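Local coordinates for protein putative polyphosphate kinase 2 (Pseudomonas aeruginosa PAO1, PDB 3CZP) that uses inorganic polyphosphate to convert AMP to ADP, and GMP to GDP less efficiently, as a homodimer of chains that each fuse two PPK2 domains, at residues A[151-156]-A[198-203]; A[109-114]-A[137-142]; A[50-55]-A[181-186]. All coordinates share one frame; numbering follows the deposited sequence. Where two conformers were deposited one is given.

Interaction 1 of 3, residues A[151-156]-A[198-203]; sequences KFWFHL and RVLRRT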
loop_
_atom_site.group_PDB
_atom_site.type_symbol
_atom_site.label_atom_id
_atom_site.label_comp_id
_atom_site.label_asym_id
_atom_site.label_seq_id
_atom_site.Cartn_x
_atom_site.Cartn_y
_atom_site.Cartn_z
ATOM N N LYS A 151 -4.412 8.466 -24.313
ATOM C CA LYS A 151 -4.966 7.166 -24.723
ATOM C C LYS A 151 -4.592 6.844 -26.203
ATOM O O LYS A 151 -4.946 7.572 -27.122
ATOM C CB LYS A 151 -6.477 7.129 -24.535
ATOM C CG LYS A 151 -6.957 7.644 -23.191
ATOM C CD LYS A 151 -8.400 7.459 -23.050
ATOM C CE LYS A 151 -9.162 8.764 -23.240
ATOM N NZ LYS A 151 -10.491 8.385 -23.188
ATOM N N PHE A 152 -3.923 5.720 -26.415
ATOM C CA PHE A 152 -3.473 5.368 -27.725
ATOM C C PHE A 152 -4.160 4.113 -28.148
ATOM O O PHE A 152 -4.144 3.089 -27.434
ATOM C CB PHE A 152 -1.942 5.204 -27.808
ATOM C CG PHE A 152 -1.182 6.447 -27.572
ATOM C CD1 PHE A 152 -1.020 7.401 -28.566
ATOM C CD2 PHE A 152 -0.568 6.666 -26.342
ATOM C CE1 PHE A 152 -0.283 8.554 -28.304
ATOM C CE2 PHE A 152 0.204 7.796 -26.102
ATOM C CZ PHE A 152 0.325 8.733 -27.047
ATOM N N TRP A 153 -4.750 4.197 -29.325
ATOM C CA TRP A 153 -5.316 3.069 -30.017
ATOM C C TRP A 153 -4.459 2.728 -31.238
ATOM O O TRP A 153 -4.441 3.450 -32.223
ATOM C CB TRP A 153 -6.759 3.389 -30.451
ATOM C CG TRP A 153 -7.413 2.279 -31.278
ATOM C CD1 TRP A 153 -7.165 1.978 -32.563
ATOM C CD2 TRP A 153 -8.406 1.365 -30.839
ATOM N NE1 TRP A 153 -7.909 0.893 -32.959
ATOM C CE2 TRP A 153 -8.694 0.512 -31.910
ATOM C CE3 TRP A 153 -9.074 1.169 -29.631
ATOM C CZ2 TRP A 153 -9.659 -0.465 -31.831
ATOM C CZ3 TRP A 153 -10.022 0.162 -29.557
ATOM C CH2 TRP A 153 -10.301 -0.623 -30.631
ATOM N N PHE A 154 -3.751 1.614 -31.139
ATOM C CA PHE A 154 -2.916 1.066 -32.182
ATOM C C PHE A 154 -3.781 0.290 -33.166
ATOM O O PHE A 154 -4.462 -0.684 -32.773
ATOM C CB PHE A 154 -1.858 0.141 -31.564
ATOM C CG PHE A 154 -0.819 0.884 -30.761
ATOM C CD1 PHE A 154 0.429 1.172 -31.299
ATOM C CD2 PHE A 154 -1.119 1.385 -29.494
ATOM C CE1 PHE A 154 1.353 1.917 -30.586
ATOM C CE2 PHE A 154 -0.157 2.096 -28.756
ATOM C CZ PHE A 154 1.052 2.359 -29.298
ATOM N N HIS A 155 -3.787 0.727 -34.424
ATOM C CA HIS A 155 -4.724 0.210 -35.392
ATOM C C HIS A 155 -4.085 -0.602 -36.515
ATOM O O HIS A 155 -3.021 -0.256 -37.002
ATOM C CB HIS A 155 -5.470 1.356 -36.064
ATOM C CG HIS A 155 -6.676 0.898 -36.796
ATOM N ND1 HIS A 155 -7.687 0.190 -36.183
ATOM C CD2 HIS A 155 -7.018 0.996 -38.102
ATOM C CE1 HIS A 155 -8.619 -0.093 -37.074
ATOM N NE2 HIS A 155 -8.229 0.377 -38.246
ATOM N N LEU A 156 -4.815 -1.627 -36.976
ATOM C CA LEU A 156 -4.586 -2.225 -38.275
ATOM C C LEU A 156 -5.935 -2.403 -38.900
ATOM O O LEU A 156 -6.932 -2.579 -38.210
ATOM C CB LEU A 156 -3.889 -3.587 -38.174
ATOM C CG LEU A 156 -2.468 -3.736 -37.605
ATOM C CD1 LEU A 156 -2.147 -5.242 -37.407
ATOM C CD2 LEU A 156 -1.434 -3.016 -38.481
ATOM N N ARG A 198 -17.607 2.936 -30.868
ATOM C CA ARG A 198 -18.556 3.453 -29.897
ATOM C C ARG A 198 -17.842 3.908 -28.627
ATOM O O ARG A 198 -18.072 5.008 -28.150
ATOM C CB ARG A 198 -19.591 2.365 -29.580
ATOM C CG ARG A 198 -20.735 2.791 -28.704
ATOM C CD ARG A 198 -21.715 1.636 -28.439
ATOM N NE ARG A 198 -22.169 1.190 -29.740
ATOM C CZ ARG A 198 -23.402 1.212 -30.220
ATOM N NH1 ARG A 198 -24.436 1.585 -29.465
ATOM N NH2 ARG A 198 -23.598 0.805 -31.496
ATOM N N VAL A 199 -16.932 3.085 -28.111
ATOM C CA VAL A 199 -16.078 3.491 -26.972
ATOM C C VAL A 199 -15.270 4.737 -27.198
ATOM O O VAL A 199 -15.279 5.656 -26.358
ATOM C CB VAL A 199 -15.138 2.302 -26.520
ATOM C CG1 VAL A 199 -14.162 2.723 -25.516
ATOM C CG2 VAL A 199 -16.008 1.122 -25.948
ATOM N N LEU A 200 -14.584 4.796 -28.347
ATOM C CA LEU A 200 -13.713 5.908 -28.678
ATOM C C LEU A 200 -14.462 7.241 -28.902
ATOM O O LEU A 200 -14.076 8.269 -28.365
ATOM C CB LEU A 200 -12.807 5.548 -29.897
ATOM C CG LEU A 200 -11.425 4.969 -29.488
ATOM C CD1 LEU A 200 -11.519 3.710 -28.574
ATOM C CD2 LEU A 200 -10.625 4.684 -30.750
ATOM N N ARG A 201 -15.576 7.218 -29.619
ATOM C CA ARG A 201 -16.373 8.407 -29.804
ATOM C C ARG A 201 -16.814 9.024 -28.486
ATOM O O ARG A 201 -16.802 10.272 -28.305
ATOM C CB ARG A 201 -17.575 8.064 -30.708
ATOM C CG ARG A 201 -18.717 9.106 -30.788
ATOM C CD ARG A 201 -18.288 10.407 -31.506
ATOM N NE ARG A 201 -19.407 11.346 -31.488
ATOM C CZ ARG A 201 -20.337 11.425 -32.422
ATOM N NH1 ARG A 201 -21.325 12.318 -32.276
ATOM N NH2 ARG A 201 -20.281 10.597 -33.482
ATOM N N ARG A 202 -17.236 8.169 -27.563
ATOM C CA ARG A 202 -17.819 8.607 -26.310
ATOM C C ARG A 202 -16.801 9.072 -25.252
ATOM O O ARG A 202 -17.139 9.812 -24.333
ATOM C CB ARG A 202 -18.723 7.487 -25.755
ATOM C CG ARG A 202 -19.829 7.135 -26.708
ATOM C CD ARG A 202 -20.884 6.263 -26.133
ATOM N NE ARG A 202 -21.885 5.891 -27.134
ATOM C CZ ARG A 202 -22.932 5.123 -26.887
ATOM N NH1 ARG A 202 -23.781 4.840 -27.879
ATOM N NH2 ARG A 202 -23.145 4.639 -25.672
ATOM N N THR A 203 -15.565 8.623 -25.379
ATOM C CA THR A 203 -14.551 8.862 -24.359
ATOM C C THR A 203 -13.386 9.684 -24.854
ATOM O O THR A 203 -12.421 9.912 -24.104
ATOM C CB THR A 203 -14.049 7.537 -23.766
ATOM O OG1 THR A 203 -13.449 6.776 -24.807
ATOM C CG2 THR A 203 -15.225 6.776 -23.083
#
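With CG of Lys151 set beside its own backbone N (chi1 -47°) and a bend at chi3, the lysine chain reaches from its strand to the last turn of helix 186-203; Trp153, two residues on, turns CG anti to its backbone N (chi1 176°) and brings its six-membered ring up to Leu200. At the lysine end, NZ donates to Thr203 O at 2.6 Å, coming in from above the carbonyl plane. The Thr203 hydroxyl is turned back into its own helix, where OG1 donates to Val199 O at 2.6 Å. The apolar end of the contact is Leu200 against the indole: CD1 of Leu200 lies 3.7 Å from Trp153 CE3, while its other methyl, CD2, sits over one ring face toward the rim. The two side chains cross at about a right angle. Trp210, on the neighbouring strand 210-214, packs against Lys151, Trp153 and Leu200 and also donates to Thr203 OG1. Because Lys151 NZ is buried, it needs partners, and it has them in Thr203 O, Glu139 and Tyr111; the salt bridge to Glu139 would probably help to keep the amine charged inside the protein.

Interaction 2 of 3, residues A[109-114]-A[137-142]; sequences NWYSQM and RFERML. With EDO (1,2-ethanediol), chain G.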
loop_
_atom_site.group_PDB
_atom_site.type_symbol
_atom_site.label_atom_id
_atom_site.label_comp_id
_atom_site.label_asym_id
_atom_site.label_seq_id
_atom_site.Cartn_x
_atom_site.Cartn_y
_atom_site.Cartn_z
ATOM N N ASN A 109 -6.410 -2.332 -19.510
ATOM C CA ASN A 109 -6.969 -1.343 -18.622
ATOM C C ASN A 109 -8.523 -1.507 -18.665
ATOM O O ASN A 109 -9.035 -2.527 -19.102
ATOM C CB ASN A 109 -6.458 0.039 -19.054
ATOM C CG ASN A 109 -6.670 0.281 -20.543
ATOM O OD1 ASN A 109 -7.789 0.128 -21.064
ATOM N ND2 ASN A 109 -5.618 0.596 -21.229
ATOM N N TRP A 110 -9.257 -0.509 -18.244
ATOM C CA TRP A 110 -10.718 -0.598 -18.233
ATOM C C TRP A 110 -11.343 -0.802 -19.652
ATOM O O TRP A 110 -12.291 -1.534 -19.805
ATOM C CB TRP A 110 -11.277 0.611 -17.478
ATOM C CG TRP A 110 -10.630 1.925 -17.721
ATOM C CD1 TRP A 110 -11.014 2.849 -18.616
ATOM C CD2 TRP A 110 -9.474 2.468 -17.043
ATOM N NE1 TRP A 110 -10.215 3.946 -18.530
ATOM C CE2 TRP A 110 -9.247 3.741 -17.585
ATOM C CE3 TRP A 110 -8.615 2.002 -16.032
ATOM C CZ2 TRP A 110 -8.223 4.578 -17.126
ATOM C CZ3 TRP A 110 -7.572 2.820 -15.607
ATOM C CH2 TRP A 110 -7.389 4.085 -16.163
ATOM N N TYR A 111 -10.758 -0.229 -20.688
ATOM C CA TYR A 111 -11.185 -0.437 -22.070
ATOM C C TYR A 111 -11.029 -1.846 -22.586
ATOM O O TYR A 111 -11.958 -2.380 -23.195
ATOM C CB TYR A 111 -10.466 0.534 -22.981
ATOM C CG TYR A 111 -10.796 1.948 -22.658
ATOM C CD1 TYR A 111 -12.100 2.422 -22.817
ATOM C CD2 TYR A 111 -9.858 2.805 -22.168
ATOM C CE1 TYR A 111 -12.445 3.709 -22.513
ATOM C CE2 TYR A 111 -10.192 4.095 -21.848
ATOM C CZ TYR A 111 -11.502 4.561 -22.068
ATOM O OH TYR A 111 -11.858 5.882 -21.752
ATOM N N SER A 112 -9.888 -2.469 -22.332
ATOM C CA SER A 112 -9.676 -3.868 -22.695
ATOM C C SER A 112 -10.729 -4.707 -22.003
ATOM O O SER A 112 -11.324 -5.571 -22.598
ATOM C CB SER A 112 -8.286 -4.378 -22.297
ATOM O OG SER A 112 -7.296 -3.387 -22.490
ATOM N N GLN A 113 -10.950 -4.458 -20.721
ATOM C CA GLN A 113 -11.959 -5.192 -19.986
ATOM C C GLN A 113 -13.352 -5.113 -20.622
ATOM O O GLN A 113 -13.935 -6.167 -20.939
ATOM C CB GLN A 113 -11.999 -4.716 -18.532
ATOM C CG GLN A 113 -10.713 -5.046 -17.711
ATOM C CD GLN A 113 -10.903 -4.770 -16.237
ATOM O OE1 GLN A 113 -11.644 -3.859 -15.865
ATOM N NE2 GLN A 113 -10.200 -5.530 -15.386
HETATM N N MSE A 114 -13.874 -3.897 -20.841
HETATM C CA MSE A 114 -15.232 -3.717 -21.439
HETATM C C MSE A 114 -15.384 -4.211 -22.915
HETATM O O MSE A 114 -16.391 -4.804 -23.264
HETATM C CB MSE A 114 -15.699 -2.262 -21.252
HETATM C CG MSE A 114 -15.192 -1.287 -22.229
HETATM SE SE MSE A 114 -15.712 0.543 -21.905
HETATM C CE MSE A 114 -14.744 0.957 -20.190
ATOM N N ARG A 137 -16.436 9.337 -16.709
ATOM C CA ARG A 137 -16.477 10.031 -15.412
ATOM C C ARG A 137 -15.148 9.856 -14.590
ATOM O O ARG A 137 -14.724 10.772 -13.908
ATOM C CB ARG A 137 -17.725 9.605 -14.610
ATOM C CG ARG A 137 -19.051 10.129 -15.216
ATOM C CD ARG A 137 -20.300 9.802 -14.363
ATOM N NE ARG A 137 -20.246 8.471 -13.700
ATOM C CZ ARG A 137 -20.767 7.317 -14.150
ATOM N NH1 ARG A 137 -21.425 7.241 -15.276
ATOM N NH2 ARG A 137 -20.618 6.216 -13.433
ATOM N N PHE A 138 -14.606 8.658 -14.587
ATOM C CA PHE A 138 -13.354 8.337 -13.892
ATOM C C PHE A 138 -12.240 9.200 -14.512
ATOM O O PHE A 138 -11.603 9.981 -13.816
ATOM C CB PHE A 138 -13.109 6.846 -14.009
ATOM C CG PHE A 138 -11.827 6.368 -13.405
ATOM C CD1 PHE A 138 -11.564 6.503 -12.097
ATOM C CD2 PHE A 138 -10.861 5.766 -14.205
ATOM C CE1 PHE A 138 -10.368 6.077 -11.567
ATOM C CE2 PHE A 138 -9.702 5.313 -13.664
ATOM C CZ PHE A 138 -9.456 5.469 -12.338
ATOM N N GLU A 139 -12.077 9.122 -15.830
ATOM C CA GLU A 139 -11.045 9.937 -16.496
ATOM C C GLU A 139 -11.207 11.416 -16.259
ATOM O O GLU A 139 -10.216 12.106 -16.056
ATOM C CB GLU A 139 -10.963 9.678 -17.959
ATOM C CG GLU A 139 -10.582 8.221 -18.175
ATOM C CD GLU A 139 -10.483 7.820 -19.561
ATOM O OE1 GLU A 139 -10.645 8.687 -20.452
ATOM O OE2 GLU A 139 -10.261 6.567 -19.768
ATOM N N ARG A 140 -12.446 11.879 -16.256
ATOM C CA ARG A 140 -12.685 13.328 -16.038
ATOM C C ARG A 140 -12.184 13.797 -14.678
ATOM O O ARG A 140 -11.637 14.912 -14.544
ATOM C CB ARG A 140 -14.152 13.662 -16.233
ATOM C CG ARG A 140 -14.476 15.141 -16.210
ATOM C CD ARG A 140 -15.960 15.432 -16.210
ATOM N NE ARG A 140 -16.449 15.239 -17.569
ATOM C CZ ARG A 140 -16.439 16.172 -18.531
ATOM N NH1 ARG A 140 -16.037 17.432 -18.295
ATOM N NH2 ARG A 140 -16.852 15.841 -19.742
HETATM N N MSE A 141 -12.402 12.958 -13.672
HETATM C CA MSE A 141 -12.034 13.299 -12.307
HETATM C C MSE A 141 -10.511 13.310 -12.166
HETATM O O MSE A 141 -9.942 14.150 -11.512
HETATM C CB MSE A 141 -12.685 12.286 -11.352
HETATM C CG MSE A 141 -12.200 12.340 -9.912
HETATM SE SE MSE A 141 -13.090 11.045 -8.770
HETATM C CE MSE A 141 -12.868 9.467 -9.894
ATOM N N LEU A 142 -9.873 12.325 -12.770
ATOM C CA LEU A 142 -8.425 12.252 -12.745
ATOM C C LEU A 142 -7.793 13.422 -13.365
ATOM O O LEU A 142 -6.816 13.936 -12.810
ATOM C CB LEU A 142 -7.911 11.046 -13.481
ATOM C CG LEU A 142 -8.259 9.717 -12.870
ATOM C CD1 LEU A 142 -7.586 8.605 -13.704
ATOM C CD2 LEU A 142 -7.840 9.657 -11.386
HETATM C C1 EDO G . -11.243 18.040 -17.135
HETATM O O1 EDO G . -10.136 18.947 -16.939
HETATM C C2 EDO G . -12.522 18.808 -17.525
HETATM O O2 EDO G . -13.617 18.631 -16.599
#
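Helix segments 110-114 and 137-142 run antiparallel, at 178°, with their axes 14.1 Å apart at closest approach, a gap that Trp110 and Tyr111 from one helix and Phe138 and Glu139 from the other bridge with long side chains. Glu139 reaches over with its chain extended beyond CG (chi2 179°), and a single oxygen, OE2, takes both bonds. Trp110 NE1 donates to Glu139 OE2 at 2.9 Å, nearly straight and almost exactly in the indole plane, using the anti lone pair of the oxygen. The hydroxyl of Tyr111 donates to the same atom, OH to OE2 2.6 Å, but arrives from above the carboxylate plane. Two donors from consecutive residues thus fix the carboxylate against the start of helix 110-119. Next to this polar grip, Phe138 makes a T-shaped stack with Trp110: its edge points at the face of the six-membered ring, with centroids 5.1 Å apart and CE2 of Phe138 3.6 Å from CH2 of Trp110. Asn109 CB lies over the opposite face of the indole. Asn109 is also the N-cap of the helix, its OD1 accepting a weak bond from Tyr111 N, and forms a capping box with Ser112. Farther along the second helix, Arg140 NH1 makes a weak bond to a 1,2-ethanediol, probably from the crystallisation liquor. The other oxygen of Glu139, OE1, faces strand 148-155 at Lys151, and Tyr111 also packs on Val199 and Thr203 of helix 186-203. Phe93 and Trp94 of helix 91-96 extend the aromatic cluster, the first edge-to-face with Trp110 and the second with Phe138, while Asn109 and Tyr111 rest on strand 44-50.

Interaction 3 of 3, residues A[50-55]-A[181-186]; sequences GIEGAG and LDWKQS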
loop_
_atom_site.group_PDB
_atom_site.type_symbol
_atom_site.label_atom_id
_atom_site.label_comp_id
_atom_site.label_asym_id
_atom_site.label_seq_id
_atom_site.Cartn_x
_atom_site.Cartn_y
_atom_site.Cartn_z
ATOM N N GLY A 50 -5.991 -1.345 -28.608
ATOM C CA GLY A 50 -6.089 -1.554 -30.021
ATOM C C GLY A 50 -5.998 -2.979 -30.531
ATOM O O GLY A 50 -6.268 -3.928 -29.817
ATOM N N ILE A 51 -5.618 -3.092 -31.788
ATOM C CA ILE A 51 -5.677 -4.376 -32.498
ATOM C C ILE A 51 -4.425 -5.175 -32.141
ATOM O O ILE A 51 -3.336 -4.607 -32.007
ATOM C CB ILE A 51 -5.803 -4.177 -34.045
ATOM C CG1 ILE A 51 -7.014 -3.310 -34.356
ATOM C CG2 ILE A 51 -5.912 -5.513 -34.779
ATOM C CD1 ILE A 51 -8.351 -3.888 -33.798
ATOM N N GLU A 52 -4.638 -6.482 -31.919
ATOM C CA GLU A 52 -3.595 -7.486 -31.778
ATOM C C GLU A 52 -2.661 -7.374 -32.980
ATOM O O GLU A 52 -3.114 -7.405 -34.142
ATOM C CB GLU A 52 -4.265 -8.866 -31.785
ATOM C CG GLU A 52 -3.365 -10.094 -31.911
ATOM C CD GLU A 52 -3.072 -10.768 -30.589
ATOM O OE1 GLU A 52 -2.799 -10.046 -29.601
ATOM O OE2 GLU A 52 -3.122 -12.037 -30.569
ATOM N N GLY A 53 -1.364 -7.212 -32.712
ATOM C CA GLY A 53 -0.374 -7.197 -33.796
ATOM C C GLY A 53 -0.051 -5.808 -34.323
ATOM O O GLY A 53 0.725 -5.674 -35.285
ATOM N N ALA A 54 -0.618 -4.778 -33.683
ATOM C CA ALA A 54 -0.479 -3.402 -34.121
ATOM C C ALA A 54 0.659 -2.674 -33.428
ATOM O O ALA A 54 0.807 -1.454 -33.594
ATOM C CB ALA A 54 -1.808 -2.651 -33.937
ATOM N N GLY A 55 1.474 -3.400 -32.654
ATOM C CA GLY A 55 2.686 -2.849 -32.104
ATOM C C GLY A 55 2.580 -2.193 -30.747
ATOM O O GLY A 55 3.413 -1.324 -30.401
ATOM N N LEU A 181 -8.754 -13.112 -26.919
ATOM C CA LEU A 181 -9.565 -13.218 -28.158
ATOM C C LEU A 181 -8.802 -13.930 -29.293
ATOM O O LEU A 181 -7.576 -13.763 -29.428
ATOM C CB LEU A 181 -9.991 -11.824 -28.667
ATOM C CG LEU A 181 -10.984 -10.963 -27.882
ATOM C CD1 LEU A 181 -11.081 -9.587 -28.540
ATOM C CD2 LEU A 181 -12.365 -11.632 -27.759
ATOM N N ASP A 182 -9.534 -14.710 -30.100
ATOM C CA ASP A 182 -8.965 -15.389 -31.279
ATOM C C ASP A 182 -9.088 -14.462 -32.474
ATOM O O ASP A 182 -10.113 -14.428 -33.146
ATOM C CB ASP A 182 -9.687 -16.721 -31.565
ATOM C CG ASP A 182 -9.057 -17.516 -32.732
ATOM O OD1 ASP A 182 -8.187 -16.988 -33.467
ATOM O OD2 ASP A 182 -9.438 -18.693 -32.908
ATOM N N TRP A 183 -8.019 -13.742 -32.741
ATOM C CA TRP A 183 -8.007 -12.788 -33.810
ATOM C C TRP A 183 -8.001 -13.412 -35.211
ATOM O O TRP A 183 -8.153 -12.715 -36.178
ATOM C CB TRP A 183 -6.870 -11.804 -33.599
ATOM C CG TRP A 183 -7.082 -10.894 -32.433
ATOM C CD1 TRP A 183 -6.775 -11.136 -31.154
ATOM C CD2 TRP A 183 -7.667 -9.603 -32.465
ATOM N NE1 TRP A 183 -7.120 -10.092 -30.378
ATOM C CE2 TRP A 183 -7.671 -9.124 -31.167
ATOM C CE3 TRP A 183 -8.190 -8.811 -33.469
ATOM C CZ2 TRP A 183 -8.183 -7.901 -30.844
ATOM C CZ3 TRP A 183 -8.679 -7.607 -33.149
ATOM C CH2 TRP A 183 -8.671 -7.155 -31.854
ATOM N N LYS A 184 -7.852 -14.731 -35.300
ATOM C CA LYS A 184 -7.953 -15.457 -36.575
ATOM C C LYS A 184 -9.376 -15.463 -37.131
ATOM O O LYS A 184 -9.582 -15.492 -38.340
ATOM C CB LYS A 184 -7.483 -16.905 -36.446
ATOM C CG LYS A 184 -6.022 -17.086 -36.171
ATOM C CD LYS A 184 -5.624 -18.551 -36.030
ATOM C CE LYS A 184 -4.119 -18.644 -35.777
ATOM N NZ LYS A 184 -3.638 -20.034 -35.602
ATOM N N GLN A 185 -10.343 -15.443 -36.227
ATOM C CA GLN A 185 -11.732 -15.336 -36.598
ATOM C C GLN A 185 -12.048 -13.925 -37.065
ATOM O O GLN A 185 -11.789 -12.955 -36.387
ATOM C CB GLN A 185 -12.610 -15.740 -35.421
ATOM C CG GLN A 185 -12.877 -17.214 -35.367
ATOM C CD GLN A 185 -12.614 -17.838 -34.013
ATOM O OE1 GLN A 185 -11.804 -18.746 -33.892
ATOM N NE2 GLN A 185 -13.315 -17.371 -32.995
ATOM N N SER A 186 -12.602 -13.851 -38.256
ATOM C CA SER A 186 -12.966 -12.605 -38.948
ATOM C C SER A 186 -13.929 -11.774 -38.110
ATOM O O SER A 186 -13.792 -10.568 -38.033
ATOM C CB SER A 186 -13.622 -12.929 -40.310
ATOM O OG SER A 186 -13.933 -11.742 -41.032
#
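The loop joining strand 44-50 to helix 56-66 occupies the P-loop position of this P-loop NTPase-type domain, and its residues Ile51 and Glu52 are met by Trp183 from the loop leading into helix 186-203. This N-terminal domain seems to be catalytically inactive. Trp183 carries the second segment's side, lying against Ile51 and Glu52, the first two residues of a type II turn that runs to Ala54. The closest meeting is a CH-pi contact: CB of Glu52 stands 3.3 Å from the centroid of the five-membered ring of Trp183, only 4° off the ring normal. CG of Glu52 is anti to its backbone N (chi1 169°), and the bend at chi2 carries the rest of the chain on over the same face toward CD1, with Glu52 CG 3.6 Å from Trp183 CD1 and the carboxylate plane inclined 27° to the ring. Toward the other end of the indole, Ile51 adds two methyls, CG2 and CD1, each 3.8 Å from CZ3 of Trp183. The indole N-H is engaged elsewhere, donating to Ser179 OG just upstream. One residue before the tryptophan, Asp182 shapes the backbone: its OD1 accepts from Lys184 N at 2.9 Å, an Asx turn within the type I turn from Asp182 to Gln185. Ile51 reaches further into the domain, packing on Tyr189, Phe192 and Val193 of helix 186-203 and on Leu161 of helix 158-163. Trp183 touches that same leucine and meets Phe192 edge-to-face, while Ala54 rests on Phe154 of strand 148-155.

Overall arrangement
All three contacts lie in the N-terminal PPK2 domain, whose parallel sheet has the strand order 2-3-1-4-5. Interactions 1 and 2 are buried and share one polar cluster, which ties strand 148-155 and the end of helix 186-203 to helices 110-119 and 125-144. Interaction 3 is only partly buried and rests on CH-pi and van der Waals contact, without a hydrogen bond between its two segments, where the other two mix charged or polar bonds with aromatic or aliphatic packing. It is joined to interaction 1 where strand 44-50 runs out, Ile51 N probably bonding to Phe154 O, and both use helix 186-203 or its approach. Interactions 2 and 3 do not touch, their nearest atoms being about 7 Å apart.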